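Local coordinates for baculoviral IAP repeat-containing protein 2 (Homo sapiens, PDB 3M1D), which is an inhibitor-of-apoptosis protein recruited by TRAF2, probably into TNF-receptor signalling complexes, whose BIR1 domain binds zinc, at residues S32-F38 with P65-H69; C49-L54 with L72-F78. All coordinates share one frame; numbering follows the deposited sequence.

Contact 1: residues S32-F38 with P65-H69. With ZN (zinc ion), chain C.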
# COMPACT_ATOMS: atom_id res chain seq x y z
N SER A 32 1.29 -5.81 -4.67
CA SER A 32 1.87 -4.52 -5.03
C SER A 32 1.54 -3.47 -3.97
O SER A 32 2.38 -2.66 -3.61
CB SER A 32 1.41 -4.06 -6.42
OG SER A 32 0.06 -3.65 -6.41
N LEU A 33 0.31 -3.50 -3.46
CA LEU A 33 -0.07 -2.59 -2.40
C LEU A 33 0.82 -2.77 -1.19
O LEU A 33 1.40 -1.80 -0.68
CB LEU A 33 -1.54 -2.78 -2.04
CG LEU A 33 -2.46 -2.24 -3.13
CD1 LEU A 33 -3.89 -2.71 -2.93
CD2 LEU A 33 -2.39 -0.70 -3.17
N ALA A 34 0.95 -4.02 -0.74
CA ALA A 34 1.73 -4.35 0.45
C ALA A 34 3.21 -4.00 0.27
O ALA A 34 3.86 -3.50 1.20
CB ALA A 34 1.56 -5.83 0.82
N ARG A 35 3.73 -4.27 -0.92
CA ARG A 35 5.11 -3.92 -1.24
C ARG A 35 5.33 -2.41 -1.21
O ARG A 35 6.41 -1.95 -0.87
CB ARG A 35 5.51 -4.45 -2.63
CG ARG A 35 5.53 -5.96 -2.72
CD ARG A 35 5.92 -6.44 -4.12
NE ARG A 35 5.68 -7.88 -4.28
CZ ARG A 35 5.77 -8.53 -5.44
NH1 ARG A 35 6.09 -7.87 -6.55
NH2 ARG A 35 5.53 -9.84 -5.49
N ALA A 36 4.30 -1.64 -1.57
CA ALA A 36 4.41 -0.18 -1.54
C ALA A 36 4.22 0.39 -0.13
O ALA A 36 4.22 1.61 0.05
CB ALA A 36 3.43 0.46 -2.52
N GLY A 37 4.09 -0.49 0.86
CA GLY A 37 4.01 -0.09 2.26
C GLY A 37 2.60 -0.01 2.79
O GLY A 37 2.38 0.38 3.93
N PHE A 38 1.62 -0.39 1.97
CA PHE A 38 0.23 -0.20 2.37
C PHE A 38 -0.39 -1.44 2.99
O PHE A 38 -0.23 -2.54 2.47
CB PHE A 38 -0.61 0.24 1.16
CG PHE A 38 -0.25 1.60 0.64
CD1 PHE A 38 -0.60 2.74 1.35
CD2 PHE A 38 0.41 1.74 -0.57
CE1 PHE A 38 -0.28 4.00 0.87
CE2 PHE A 38 0.73 3.00 -1.06
CZ PHE A 38 0.38 4.13 -0.34
N PRO A 65 0.82 1.88 -6.87
CA PRO A 65 0.85 2.26 -5.46
C PRO A 65 2.15 2.96 -5.08
O PRO A 65 2.12 3.91 -4.30
CB PRO A 65 0.72 0.92 -4.73
CG PRO A 65 -0.06 0.06 -5.69
CD PRO A 65 0.45 0.46 -7.06
N ILE A 66 3.27 2.53 -5.64
CA ILE A 66 4.54 3.17 -5.34
C ILE A 66 4.62 4.59 -5.87
O ILE A 66 5.09 5.50 -5.18
CB ILE A 66 5.73 2.33 -5.82
CG1 ILE A 66 5.90 1.12 -4.92
CG2 ILE A 66 7.00 3.18 -5.85
CD1 ILE A 66 6.96 0.14 -5.38
N GLN A 67 4.12 4.80 -7.09
CA GLN A 67 4.10 6.15 -7.67
C GLN A 67 3.16 7.08 -6.92
O GLN A 67 3.50 8.23 -6.66
CB GLN A 67 3.66 6.14 -9.13
CG GLN A 67 4.78 5.95 -10.13
CD GLN A 67 4.35 6.28 -11.54
OE1 GLN A 67 3.28 6.85 -11.77
NE2 GLN A 67 5.20 5.94 -12.51
N LYS A 68 1.95 6.60 -6.63
CA LYS A 68 1.01 7.44 -5.90
C LYS A 68 1.65 7.84 -4.57
O LYS A 68 1.57 8.99 -4.15
CB LYS A 68 -0.32 6.72 -5.65
CG LYS A 68 -1.28 6.79 -6.83
CD LYS A 68 -2.71 6.48 -6.39
CE LYS A 68 -3.72 6.66 -7.52
NZ LYS A 68 -5.13 6.38 -7.05
N HIS A 69 2.29 6.87 -3.94
CA HIS A 69 2.92 7.05 -2.63
C HIS A 69 4.02 8.12 -2.69
O HIS A 69 4.04 9.04 -1.88
CB HIS A 69 3.50 5.72 -2.19
CG HIS A 69 3.75 5.62 -0.72
ND1 HIS A 69 3.90 4.41 -0.07
CD2 HIS A 69 3.88 6.58 0.23
CE1 HIS A 69 4.11 4.63 1.21
NE2 HIS A 69 4.10 5.93 1.42
ZN ZN C . 4.44 6.12 3.61
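Leu33 in the last turn of helix 30-35 and Ala36 just past it lie against Pro65 and Ile66 in the first turn of helix 65-72, with the CA atoms of Ala36 and Ile66 5.1 Å apart. The methyl of Ala36 fits between two neighbours, its CB lying 3.5 Å from Pro65 CB and equally near Ile66 CG1. Leu33 meets the same proline with one methyl: its CD2 lies 3.5 Å from Pro65 CG, the two side chains crossing at about a right angle, while Ser32 OG, hydrogen-bonded to Ser29 O, stands beside the ring. The polar link runs from His69 to Ala36. With CG set opposite the backbone N (chi1 -160°), the imidazole reaches across to segment 32-38, and its ND1 donates to Ala36 O at 2.8 Å. This oxygen lies in the ring plane and is met almost head-on by the donor, although the hydrogen bond is bent at the proton, with an N-H...O angle of 136°. Phe38 covers one face of the imidazole: its CZ sits over it near the rim, 3.5 Å from His69 ND1, while the edge of its ring faces Pro65 O. The two rings are inclined by 38° and slide past each other in opposite directions. Thus both nitrogens of His69 are engaged, ND1 by a carbonyl beside the Schellman motif at Gly37 and NE2 by zinc at 2.2 Å. A second-shell carbonyl here fixes the rotation of a metal-bound histidine within the buried core of a BIR domain.

Contact 2: residues C49-L54 with L72-F78; sequences CFCCGL and LYPSCSF. With ZN (zinc ion), chain C.
Leu54, Phe78 and Cys52 bury the most surface here, and each marks a different part of the interface. Leu54 works at one end: both its methyls, CD1 and CD2, lean on the CB of Leu72, with CD1 4.1 Å away, and the two leucines cross at about a right angle. Its CD2 also touches Tyr73 CB.

At the opposite end, Phe78 offers a ring face to Phe50 in a T-shaped (edge-to-face) pair. The rim atoms CE2 and CZ of Phe50 point at that face, CZ reaching Phe78 CD1 at 3.5 Å, and the planes stand at 79°. Phe50 owes this approach to a chi1 of 79°, which tucks its CG between the backbone N and the carbonyl carbon. Next to the pair, Cys51 CB packs 3.6 Å from Phe78 CB, and Cys51 SG receives only a weak, long hydrogen bond from Phe78 N.

Cys52 occupies the middle. Its CB rests 3.7 Å from Tyr73 CD2, the ring lying obliquely to it, and its sulfur also comes near that ring, while SG binds zinc at 2.3 Å. Cys49 and Cys76 supply two further thiolates, and His69 completes the tetrahedral site of three cysteines and one histidine. Backbone amides donate to each sulfur: Cys49 SG accepts from Cys51 N at 3.2 Å and also from Cys52 N, Cys52 SG accepts from Leu54 N, and Cys76 SG caps the start of helix 77-83.

Three sulfurs converging on one cation would concentrate negative charge, which the N-H donors probably help to spread; the chemistry is consistent with a structural zinc that ties the CxxC turn to the start of helix 77-83, with aromatic and leucine contacts at its two ends.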
# COMPACT_ATOMS: atom_id res chain seq x y z
N CYS A 49 -0.43 3.58 4.60
CA CYS A 49 1.00 3.27 4.73
C CYS A 49 1.36 3.02 6.18
O CYS A 49 1.00 3.80 7.07
CB CYS A 49 1.87 4.39 4.18
SG CYS A 49 3.64 4.04 4.37
N PHE A 50 2.06 1.91 6.42
CA PHE A 50 2.49 1.55 7.76
C PHE A 50 3.50 2.56 8.31
O PHE A 50 3.66 2.69 9.52
CB PHE A 50 3.08 0.13 7.79
CG PHE A 50 4.50 0.04 7.28
CD1 PHE A 50 5.50 -0.48 8.09
CD2 PHE A 50 4.83 0.44 6.00
CE1 PHE A 50 6.81 -0.58 7.64
CE2 PHE A 50 6.13 0.34 5.53
CZ PHE A 50 7.12 -0.17 6.36
N CYS A 51 4.16 3.29 7.42
CA CYS A 51 5.20 4.22 7.84
C CYS A 51 4.70 5.64 8.07
O CYS A 51 5.00 6.24 9.11
CB CYS A 51 6.35 4.26 6.82
SG CYS A 51 7.68 5.41 7.28
N CYS A 52 3.96 6.19 7.12
CA CYS A 52 3.55 7.59 7.20
C CYS A 52 2.05 7.79 7.37
O CYS A 52 1.61 8.90 7.60
CB CYS A 52 4.03 8.36 5.97
SG CYS A 52 3.16 7.90 4.39
N GLY A 53 1.27 6.72 7.25
CA GLY A 53 -0.17 6.85 7.43
C GLY A 53 -0.92 7.44 6.23
O GLY A 53 -2.11 7.71 6.32
N LEU A 54 -0.25 7.63 5.10
CA LEU A 54 -0.96 8.07 3.89
C LEU A 54 -2.10 7.09 3.58
O LEU A 54 -1.89 5.88 3.59
CB LEU A 54 -0.01 8.16 2.70
CG LEU A 54 -0.60 8.46 1.33
CD1 LEU A 54 -1.07 9.92 1.25
CD2 LEU A 54 0.45 8.18 0.27
N LEU A 72 2.46 11.70 -3.49
CA LEU A 72 1.59 12.35 -2.52
C LEU A 72 2.31 12.66 -1.23
O LEU A 72 2.10 13.73 -0.65
CB LEU A 72 0.35 11.49 -2.25
CG LEU A 72 -0.56 11.34 -3.46
CD1 LEU A 72 -1.44 10.10 -3.30
CD2 LEU A 72 -1.41 12.58 -3.64
N TYR A 73 3.13 11.71 -0.77
CA TYR A 73 3.84 11.88 0.49
C TYR A 73 5.31 11.46 0.41
O TYR A 73 5.70 10.43 0.95
CB TYR A 73 3.13 11.15 1.63
CG TYR A 73 3.30 11.89 2.94
CD1 TYR A 73 2.59 13.05 3.20
CD2 TYR A 73 4.22 11.45 3.89
CE1 TYR A 73 2.75 13.74 4.39
CE2 TYR A 73 4.39 12.14 5.08
CZ TYR A 73 3.67 13.29 5.31
OH TYR A 73 3.85 13.97 6.49
N PRO A 74 6.13 12.29 -0.26
CA PRO A 74 7.55 12.00 -0.53
C PRO A 74 8.40 11.90 0.74
O PRO A 74 9.48 11.31 0.69
CB PRO A 74 8.02 13.22 -1.34
CG PRO A 74 6.82 14.05 -1.61
CD PRO A 74 5.75 13.65 -0.66
N SER A 75 7.93 12.47 1.86
CA SER A 75 8.76 12.53 3.07
C SER A 75 8.74 11.23 3.87
O SER A 75 9.49 11.07 4.84
CB SER A 75 8.37 13.71 3.95
OG SER A 75 7.07 13.56 4.48
N CYS A 76 7.90 10.29 3.45
CA CYS A 76 7.87 8.95 4.04
C CYS A 76 9.22 8.27 3.90
O CYS A 76 9.67 8.02 2.78
CB CYS A 76 6.79 8.10 3.37
SG CYS A 76 6.74 6.39 3.93
N SER A 77 9.85 7.95 5.03
CA SER A 77 11.16 7.28 5.01
C SER A 77 11.09 5.94 4.28
O SER A 77 12.03 5.56 3.59
CB SER A 77 11.68 7.04 6.43
OG SER A 77 11.88 8.26 7.11
N PHE A 78 9.99 5.21 4.46
CA PHE A 78 9.89 3.93 3.79
C PHE A 78 9.91 4.10 2.27
O PHE A 78 10.75 3.52 1.58
CB PHE A 78 8.64 3.15 4.21
CG PHE A 78 8.40 1.93 3.38
CD1 PHE A 78 9.07 0.75 3.65
CD2 PHE A 78 7.52 1.96 2.31
CE1 PHE A 78 8.87 -0.39 2.88
CE2 PHE A 78 7.31 0.83 1.53
CZ PHE A 78 7.99 -0.35 1.82
ZN ZN C . 4.44 6.12 3.61

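In the fold
The four segments alternate along the chain, 32-38, 49-54, 65-69 and 72-78, so contacts 1 and 2 interlock rather than nest. Their centres lie about 10 Å apart: contact 1 is near the centre of the chain, contact 2 nearer the surface. Zinc joins them, with three ligands from contact 2 and one from contact 1. They also touch directly, through a probable backbone hydrogen bond from Phe50 N to Gly37 O at 2.9 Å and through Phe38, which packs against Cys49 on the next strand. Helix 65-72 carries one side of contact 1 and ends in contact 2, at Leu72; helix 77-83 begins in contact 2 and packs on Ile66 and His69 of contact 1. One metal thus fastens helices, sheet and turns together.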